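Local coordinates for protein endostatin (Mus musculus, PDB 1KOE) that inhibits angiogenesis, being the C-terminal fragment of the collagen XVIII alpha1 chain, and binds heparin, at residues P12-M17 against R133-G138; S45-D50 against E126-T131; T137-Q142 against A157-S162. All coordinates share one frame; numbering follows the deposited sequence.

Contact 1 of 3, residues P12-M17 against R133-G138; sequences PLSGGM and RTETTG
Ser-14 meets Glu-135 through a side-chain hydrogen bond, Ser-14 OG donating to Glu-135 OE1 over 3.0 Å. The hydroxyl comes at the carboxylate from above its plane, 55° out of it. At chi1 69° the OG of Ser-14 lies between the backbone N and the carbonyl carbon, and from there it also accepts from Gly-16 N at 3.2 Å. This second bond closes an ST turn, so the oxygen donates across the contact and accepts within its own loop, which restrains its rotation. On the other segment, chi1 of 62° places CG of Glu-135 in the same kind of position, and the chain, extended beyond it, runs past Ser-14 OG.

At Gly-15 the meeting is between backbones: Thr-134 O comes within 3.1 Å of Gly-15 C. Gly-16 follows as the centre of an inverse gamma turn, whose closing bond from Met-17 N to Gly-15 O is weak. Gly-16 N lies 3.2 Å from Thr-134 O, but the angle is too poor for a hydrogen bond, and CB of Glu-135 packs 3.8 Å from Gly-16 N. A water joins the two segments by donating to Gly-16 O and, at 2.6 Å, to Glu-135 OE1. That oxygen thus receives two donors, which would be expected to stabilise a negative charge on it.

The contact lies near the surface and joins the loop between strand 4-8 and helix 19-33 to the loop between helix 129-132 and strand 140-145. Backbone bonds of Gly-15 with Cys-159 and of Met-17 with Trp-132 tie the first loop to the region just past strand 155-158 and to the end of helix 129-132.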
loop_
_atom_site.group_PDB
_atom_site.type_symbol
_atom_site.label_atom_id
_atom_site.label_comp_id
_atom_site.label_asym_id
_atom_site.label_seq_id
_atom_site.Cartn_x
_atom_site.Cartn_y
_atom_site.Cartn_z
ATOM N N PRO A 12 1.174 12.150 0.647
ATOM C CA PRO A 12 0.771 11.297 1.765
ATOM C C PRO A 12 -0.701 11.625 1.997
ATOM O O PRO A 12 -1.204 12.652 1.499
ATOM C CB PRO A 12 1.640 11.812 2.916
ATOM C CG PRO A 12 1.890 13.234 2.571
ATOM C CD PRO A 12 2.146 13.165 1.077
ATOM N N LEU A 13 -1.393 10.756 2.726
ATOM C CA LEU A 13 -2.797 10.961 3.039
ATOM C C LEU A 13 -3.036 10.610 4.488
ATOM O O LEU A 13 -2.349 9.759 5.050
ATOM C CB LEU A 13 -3.664 10.039 2.178
ATOM C CG LEU A 13 -3.779 10.296 0.659
ATOM C CD1 LEU A 13 -4.754 9.276 0.064
ATOM C CD2 LEU A 13 -4.272 11.698 0.393
ATOM N N SER A 14 -3.983 11.295 5.110
ATOM C CA SER A 14 -4.357 10.971 6.485
ATOM C C SER A 14 -5.351 9.801 6.351
ATOM O O SER A 14 -5.636 9.347 5.242
ATOM C CB SER A 14 -5.060 12.166 7.136
ATOM O OG SER A 14 -6.339 12.380 6.559
ATOM N N GLY A 15 -5.907 9.346 7.468
ATOM C CA GLY A 15 -6.865 8.262 7.423
ATOM C C GLY A 15 -8.196 8.649 6.787
ATOM O O GLY A 15 -8.988 7.770 6.457
ATOM N N GLY A 16 -8.466 9.951 6.664
ATOM C CA GLY A 16 -9.707 10.413 6.048
ATOM C C GLY A 16 -9.481 10.527 4.552
ATOM O O GLY A 16 -9.133 11.601 4.053
ATOM N N MET A 17 -9.687 9.417 3.838
ATOM C CA MET A 17 -9.448 9.342 2.387
ATOM C C MET A 17 -10.709 9.301 1.547
ATOM O O MET A 17 -10.635 9.032 0.345
ATOM C CB MET A 17 -8.673 8.062 2.067
ATOM C CG MET A 17 -7.381 7.891 2.837
ATOM S SD MET A 17 -6.638 6.325 2.398
ATOM C CE MET A 17 -5.372 6.150 3.690
ATOM N N ARG A 133 -12.346 6.661 6.579
ATOM C CA ARG A 133 -13.259 7.778 6.517
ATOM C C ARG A 133 -12.984 8.868 7.555
ATOM O O ARG A 133 -13.514 9.977 7.446
ATOM C CB ARG A 133 -14.708 7.280 6.642
ATOM C CG ARG A 133 -15.188 6.503 5.426
ATOM C CD ARG A 133 -16.690 6.237 5.488
ATOM N NE ARG A 133 -17.118 5.575 4.256
ATOM C CZ ARG A 133 -17.771 4.414 4.206
ATOM N NH1 ARG A 133 -18.105 3.779 5.332
ATOM N NH2 ARG A 133 -17.977 3.825 3.028
ATOM N N THR A 134 -12.102 8.605 8.509
ATOM C CA THR A 134 -11.845 9.607 9.521
ATOM C C THR A 134 -10.374 9.907 9.732
ATOM O O THR A 134 -9.524 9.033 9.554
ATOM C CB THR A 134 -12.442 9.172 10.882
ATOM O OG1 THR A 134 -12.393 10.278 11.807
ATOM C CG2 THR A 134 -11.662 7.989 11.452
ATOM N N GLU A 135 -10.083 11.156 10.073
ATOM C CA GLU A 135 -8.723 11.569 10.377
ATOM C C GLU A 135 -8.657 12.110 11.823
ATOM O O GLU A 135 -7.716 12.818 12.195
ATOM C CB GLU A 135 -8.199 12.596 9.362
ATOM C CG GLU A 135 -8.953 13.936 9.278
ATOM C CD GLU A 135 -8.104 14.992 8.579
ATOM O OE1 GLU A 135 -7.890 14.868 7.355
ATOM O OE2 GLU A 135 -7.610 15.923 9.256
ATOM N N THR A 136 -9.640 11.739 12.642
ATOM C CA THR A 136 -9.679 12.172 14.042
ATOM C C THR A 136 -8.474 11.590 14.798
ATOM O O THR A 136 -8.020 10.474 14.482
ATOM C CB THR A 136 -10.998 11.739 14.719
ATOM O OG1 THR A 136 -11.115 12.382 15.992
ATOM C CG2 THR A 136 -11.041 10.241 14.916
ATOM N N THR A 137 -7.957 12.319 15.798
ATOM C CA THR A 137 -6.779 11.827 16.525
ATOM C C THR A 137 -6.973 10.577 17.361
ATOM O O THR A 137 -6.030 9.805 17.547
ATOM C CB THR A 137 -6.122 12.897 17.429
ATOM O OG1 THR A 137 -7.015 13.254 18.490
ATOM C CG2 THR A 137 -5.755 14.129 16.636
ATOM N N GLY A 138 -8.186 10.388 17.870
ATOM C CA GLY A 138 -8.484 9.237 18.694
ATOM C C GLY A 138 -8.662 7.928 17.956
ATOM O O GLY A 138 -8.521 6.866 18.559
HETATM O O HOH W 1 -9.431 14.153 5.344
#

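Contact 2 of 3, residues S45-D50 against E126-T131; sequences SSRLQD and ESYCET
Tyr-128 has the largest buried area in this contact, its ring lying obliquely against the backbone of Ser-46 and Arg-47. Its CE2 approaches Ser-46 C to 3.4 Å, and its OH reaches Arg-47 CA at 3.4 Å. The hydroxyl is buried by the contact and has no polar partner in the model.

Arg-47 comes next in buried area. Its CG is anti to the backbone N, and a bend at chi3 (-62°) brings the guanidinium across the tip of the tyrosine. Tyr-128 OH lies over one guanidinium face, toward its rim, 3.6 Å from Arg-47 NH2. The guanidinium and ring planes stand 71° apart, which excludes a parallel stack.

Thr-131 supplies the polar link. Its OG1 accepts from Arg-47 N at 3.2 Å, in a nearly straight bond (166° at the hydrogen), while CB of Ser-46 sits 3.3 Å from the same oxygen. The donor belongs to a type I beta turn from Ser-46 to Gln-49, held across by Gln-49 N to Ser-46 O, and Arg-123 NH1 bonds Arg-47 O from outside.

Positive phi and psi at Cys-129, Glu-130 and Thr-131 mark a left-handed helical turn. The arrangement is therefore a type I turn docked on a left-handed turn through Thr-131, with the Tyr-128 ring packed alongside, within an endostatin domain whose family belongs to the C-type lectin clan.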
loop_
_atom_site.group_PDB
_atom_site.type_symbol
_atom_site.label_atom_id
_atom_site.label_comp_id
_atom_site.label_asym_id
_atom_site.label_seq_id
_atom_site.Cartn_x
_atom_site.Cartn_y
_atom_site.Cartn_z
ATOM N N SER A 45 -6.836 -2.673 3.482
ATOM C CA SER A 45 -7.988 -3.531 3.775
ATOM C C SER A 45 -9.124 -2.529 4.059
ATOM O O SER A 45 -8.866 -1.379 4.431
ATOM C CB SER A 45 -7.761 -4.375 5.031
ATOM O OG SER A 45 -7.013 -5.538 4.750
ATOM N N SER A 46 -10.371 -2.939 3.872
ATOM C CA SER A 46 -11.502 -2.057 4.163
ATOM C C SER A 46 -12.650 -2.927 4.680
ATOM O O SER A 46 -12.498 -4.135 4.800
ATOM C CB SER A 46 -11.910 -1.239 2.928
ATOM O OG SER A 46 -12.202 -2.069 1.800
ATOM N N ARG A 47 -13.793 -2.319 4.978
ATOM C CA ARG A 47 -14.919 -3.073 5.521
ATOM C C ARG A 47 -15.292 -4.369 4.809
ATOM O O ARG A 47 -15.495 -5.391 5.456
ATOM C CB ARG A 47 -16.156 -2.170 5.652
ATOM C CG ARG A 47 -17.423 -2.906 6.112
ATOM C CD ARG A 47 -18.481 -1.940 6.648
ATOM N NE ARG A 47 -18.002 -1.214 7.835
ATOM C CZ ARG A 47 -17.959 -1.706 9.081
ATOM N NH1 ARG A 47 -18.380 -2.946 9.343
ATOM N NH2 ARG A 47 -17.434 -0.972 10.063
ATOM N N LEU A 48 -15.368 -4.332 3.482
ATOM C CA LEU A 48 -15.753 -5.505 2.704
ATOM C C LEU A 48 -14.611 -6.174 1.949
ATOM O O LEU A 48 -14.827 -7.126 1.200
ATOM C CB LEU A 48 -16.788 -5.084 1.673
ATOM C CG LEU A 48 -18.042 -4.456 2.247
ATOM C CD1 LEU A 48 -18.831 -3.883 1.085
ATOM C CD2 LEU A 48 -18.847 -5.508 3.022
ATOM N N GLN A 49 -13.385 -5.777 2.230
ATOM C CA GLN A 49 -12.280 -6.309 1.468
ATOM C C GLN A 49 -10.999 -6.513 2.260
ATOM O O GLN A 49 -10.551 -5.609 2.944
ATOM C CB GLN A 49 -12.006 -5.308 0.328
ATOM C CG GLN A 49 -10.761 -5.552 -0.485
ATOM C CD GLN A 49 -11.015 -6.409 -1.705
ATOM O OE1 GLN A 49 -11.378 -5.894 -2.771
ATOM N NE2 GLN A 49 -10.773 -7.715 -1.582
ATOM N N ASP A 50 -10.440 -7.713 2.193
ATOM C CA ASP A 50 -9.157 -7.983 2.830
ATOM C C ASP A 50 -8.109 -7.582 1.788
ATOM O O ASP A 50 -8.272 -7.839 0.593
ATOM C CB ASP A 50 -8.979 -9.472 3.103
ATOM C CG ASP A 50 -9.933 -9.985 4.136
ATOM O OD1 ASP A 50 -10.073 -9.330 5.187
ATOM O OD2 ASP A 50 -10.555 -11.037 3.905
ATOM N N GLU A 126 -11.076 -2.818 13.801
ATOM C CA GLU A 126 -10.861 -1.853 14.868
ATOM C C GLU A 126 -9.647 -0.984 14.567
ATOM O O GLU A 126 -9.297 -0.104 15.357
ATOM C CB GLU A 126 -10.653 -2.547 16.216
ATOM C CG GLU A 126 -11.787 -3.477 16.640
ATOM C CD GLU A 126 -13.105 -2.759 16.856
ATOM O OE1 GLU A 126 -13.093 -1.555 17.197
ATOM O OE2 GLU A 126 -14.158 -3.413 16.688
ATOM N N SER A 127 -9.004 -1.209 13.425
ATOM C CA SER A 127 -7.826 -0.426 13.105
ATOM C C SER A 127 -7.637 -0.116 11.621
ATOM O O SER A 127 -6.614 -0.446 11.006
ATOM C CB SER A 127 -6.574 -1.074 13.690
ATOM O OG SER A 127 -5.591 -0.074 13.896
ATOM N N TYR A 128 -8.653 0.508 11.050
ATOM C CA TYR A 128 -8.581 0.936 9.670
ATOM C C TYR A 128 -9.271 2.281 9.452
ATOM O O TYR A 128 -9.854 2.557 8.397
ATOM C CB TYR A 128 -9.019 -0.151 8.673
ATOM C CG TYR A 128 -10.434 -0.690 8.741
ATOM C CD1 TYR A 128 -11.414 -0.121 9.565
ATOM C CD2 TYR A 128 -10.786 -1.787 7.951
ATOM C CE1 TYR A 128 -12.722 -0.647 9.588
ATOM C CE2 TYR A 128 -12.071 -2.318 7.968
ATOM C CZ TYR A 128 -13.035 -1.743 8.783
ATOM O OH TYR A 128 -14.310 -2.254 8.757
ATOM N N CYS A 129 -9.134 3.143 10.465
ATOM C CA CYS A 129 -9.682 4.499 10.445
ATOM C C CYS A 129 -11.137 4.560 9.981
ATOM O O CYS A 129 -11.494 5.407 9.168
ATOM C CB CYS A 129 -8.792 5.408 9.599
ATOM S SG CYS A 129 -7.108 5.558 10.271
ATOM N N GLU A 130 -11.954 3.651 10.512
ATOM C CA GLU A 130 -13.371 3.572 10.172
ATOM C C GLU A 130 -13.512 3.487 8.647
ATOM O O GLU A 130 -14.203 4.283 7.993
ATOM C CB GLU A 130 -14.101 4.757 10.802
ATOM C CG GLU A 130 -13.943 4.704 12.340
ATOM C CD GLU A 130 -14.349 5.970 13.078
ATOM O OE1 GLU A 130 -15.050 6.831 12.498
ATOM O OE2 GLU A 130 -13.956 6.085 14.262
ATOM N N THR A 131 -12.837 2.470 8.124
ATOM C CA THR A 131 -12.748 2.185 6.703
ATOM C C THR A 131 -12.310 3.417 5.902
ATOM O O THR A 131 -12.872 3.767 4.866
ATOM C CB THR A 131 -13.982 1.394 6.139
ATOM O OG1 THR A 131 -13.669 0.883 4.830
ATOM C CG2 THR A 131 -15.227 2.237 6.088
#

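Contact 3 of 3, residues T137-Q142 against A157-S162; sequences TGATGQ and ASCHNS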
loop_
_atom_site.group_PDB
_atom_site.type_symbol
_atom_site.label_atom_id
_atom_site.label_comp_id
_atom_site.label_asym_id
_atom_site.label_seq_id
_atom_site.Cartn_x
_atom_site.Cartn_y
_atom_site.Cartn_z
ATOM N N THR A 137 -7.957 12.319 15.798
ATOM C CA THR A 137 -6.779 11.827 16.525
ATOM C C THR A 137 -6.973 10.577 17.361
ATOM O O THR A 137 -6.030 9.805 17.547
ATOM C CB THR A 137 -6.122 12.897 17.429
ATOM O OG1 THR A 137 -7.015 13.254 18.490
ATOM C CG2 THR A 137 -5.755 14.129 16.636
ATOM N N GLY A 138 -8.186 10.388 17.870
ATOM C CA GLY A 138 -8.484 9.237 18.694
ATOM C C GLY A 138 -8.662 7.928 17.956
ATOM O O GLY A 138 -8.521 6.866 18.559
ATOM N N ALA A 139 -8.986 7.970 16.671
ATOM C CA ALA A 139 -9.166 6.725 15.925
ATOM C C ALA A 139 -7.809 6.227 15.414
ATOM O O ALA A 139 -6.892 7.032 15.226
ATOM C CB ALA A 139 -10.114 6.948 14.767
ATOM N N THR A 140 -7.684 4.917 15.193
ATOM C CA THR A 140 -6.427 4.375 14.691
ATOM C C THR A 140 -6.550 3.553 13.419
ATOM O O THR A 140 -7.624 3.025 13.077
ATOM C CB THR A 140 -5.673 3.492 15.733
ATOM O OG1 THR A 140 -6.427 2.307 16.002
ATOM C CG2 THR A 140 -5.413 4.267 17.021
ATOM N N GLY A 141 -5.410 3.423 12.750
ATOM C CA GLY A 141 -5.306 2.631 11.545
ATOM C C GLY A 141 -4.007 1.857 11.647
ATOM O O GLY A 141 -3.025 2.363 12.197
ATOM N N GLN A 142 -3.998 0.627 11.153
ATOM C CA GLN A 142 -2.786 -0.178 11.204
ATOM C C GLN A 142 -1.831 0.316 10.104
ATOM O O GLN A 142 -2.209 0.446 8.938
ATOM C CB GLN A 142 -3.104 -1.663 11.050
ATOM C CG GLN A 142 -2.158 -2.568 11.816
ATOM C CD GLN A 142 -2.474 -2.615 13.319
ATOM O OE1 GLN A 142 -3.178 -1.759 13.859
ATOM N NE2 GLN A 142 -1.972 -3.633 13.983
ATOM N N ALA A 157 -1.665 3.339 14.499
ATOM C CA ALA A 157 -1.319 4.766 14.456
ATOM C C ALA A 157 -2.550 5.668 14.411
ATOM O O ALA A 157 -3.578 5.292 13.849
ATOM C CB ALA A 157 -0.425 5.053 13.231
ATOM N N SER A 158 -2.456 6.846 15.018
ATOM C CA SER A 158 -3.568 7.790 14.990
ATOM C C SER A 158 -3.882 8.124 13.531
ATOM O O SER A 158 -2.977 8.436 12.739
ATOM C CB SER A 158 -3.197 9.088 15.713
ATOM O OG SER A 158 -4.127 10.128 15.465
ATOM N N CYS A 159 -5.173 8.153 13.226
ATOM C CA CYS A 159 -5.652 8.446 11.887
ATOM C C CYS A 159 -5.354 9.853 11.420
ATOM O O CYS A 159 -5.491 10.169 10.233
ATOM C CB CYS A 159 -7.144 8.158 11.805
ATOM S SG CYS A 159 -7.486 6.396 12.083
ATOM N N HIS A 160 -4.958 10.714 12.348
ATOM C CA HIS A 160 -4.642 12.077 11.994
ATOM C C HIS A 160 -3.262 12.218 11.289
ATOM O O HIS A 160 -2.931 13.277 10.742
ATOM C CB HIS A 160 -4.735 12.973 13.227
ATOM C CG HIS A 160 -4.738 14.426 12.896
ATOM N ND1 HIS A 160 -3.611 15.207 12.982
ATOM C CD2 HIS A 160 -5.725 15.225 12.441
ATOM C CE1 HIS A 160 -3.902 16.437 12.593
ATOM N NE2 HIS A 160 -5.180 16.473 12.261
ATOM N N ASN A 161 -2.455 11.161 11.334
ATOM C CA ASN A 161 -1.155 11.159 10.667
ATOM C C ASN A 161 -1.322 11.121 9.135
ATOM O O ASN A 161 -2.250 10.484 8.620
ATOM C CB ASN A 161 -0.360 9.914 11.082
ATOM C CG ASN A 161 0.270 10.050 12.460
ATOM O OD1 ASN A 161 1.217 10.800 12.643
ATOM N ND2 ASN A 161 -0.243 9.305 13.416
ATOM N N SER A 162 -0.397 11.769 8.431
ATOM C CA SER A 162 -0.375 11.789 6.963
ATOM C C SER A 162 0.753 10.846 6.565
ATOM O O SER A 162 1.929 11.182 6.720
ATOM C CB SER A 162 -0.114 13.203 6.415
ATOM O OG SER A 162 -1.281 14.007 6.507
#
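This contact is the end of the antiparallel beta hairpin of strands 140-145 and 155-158 farthest from its connecting loop, with Gly-141 and Ala-157 as its hydrogen-bonded pair. Gly-141 N donates to Ala-157 O and Ala-157 N to Gly-141 O, both at 2.8 Å. Thr-140 and Ser-158 form the adjoining non-hydrogen-bonded pair, their CA atoms 4.5 Å apart and their side chains diverging; CA of Thr-140 also makes a CA-H...O contact to Ala-157 O at 3.1 Å. Pairing reaches past the strands, since Cys-159 N donates to Ala-139 O over 2.9 Å.

Beyond this, side chains take over. With OG anti to the backbone N (chi1 167°), Ser-158 donates to Thr-137 O at 2.8 Å. This donor stands well to the side of the carbonyl, at a C=O...donor angle of 109°. The same OG accepts from His-160 N, making an ST turn inside the type I turn from Ser-158 to Asn-161. Alongside, CG2 of Thr-137 packs 3.7 Å from His-160 CB, the two side chains pointing the same way. SG of Cys-159 lies 3.8 Å from Ala-139 CB, an apolar contact.

The hairpin's first strand is central in a three-stranded sheet between 112-114 and 155-158. Just past the second strand, Cys-159 SG is disulfide-bonded to Cys-129 of helix 129-132.

Overall arrangement
Contacts 1 and 3 lie on the same side of the chain centre, their centres about 6 Å apart, and share Thr-137 and Gly-138; contact 2 is centred about 13 Å from each. Along the chain, contact 2 is nested within the loop closed by contact 1, and contact 3 opens after contact 2 closes, on the stretch where contact 1 ends. Gly-15 CA packs against Cys-129 SG, and a probable hydrogen bond links Ser-127 O and Gln-142 N. Contacts 1 and 2 bring loops 12-17 and 45-50 onto the region of helix 129-132, which the Cys-129 to Cys-159 disulfide ties covalently to the hairpin of contact 3, within one compact endostatin domain.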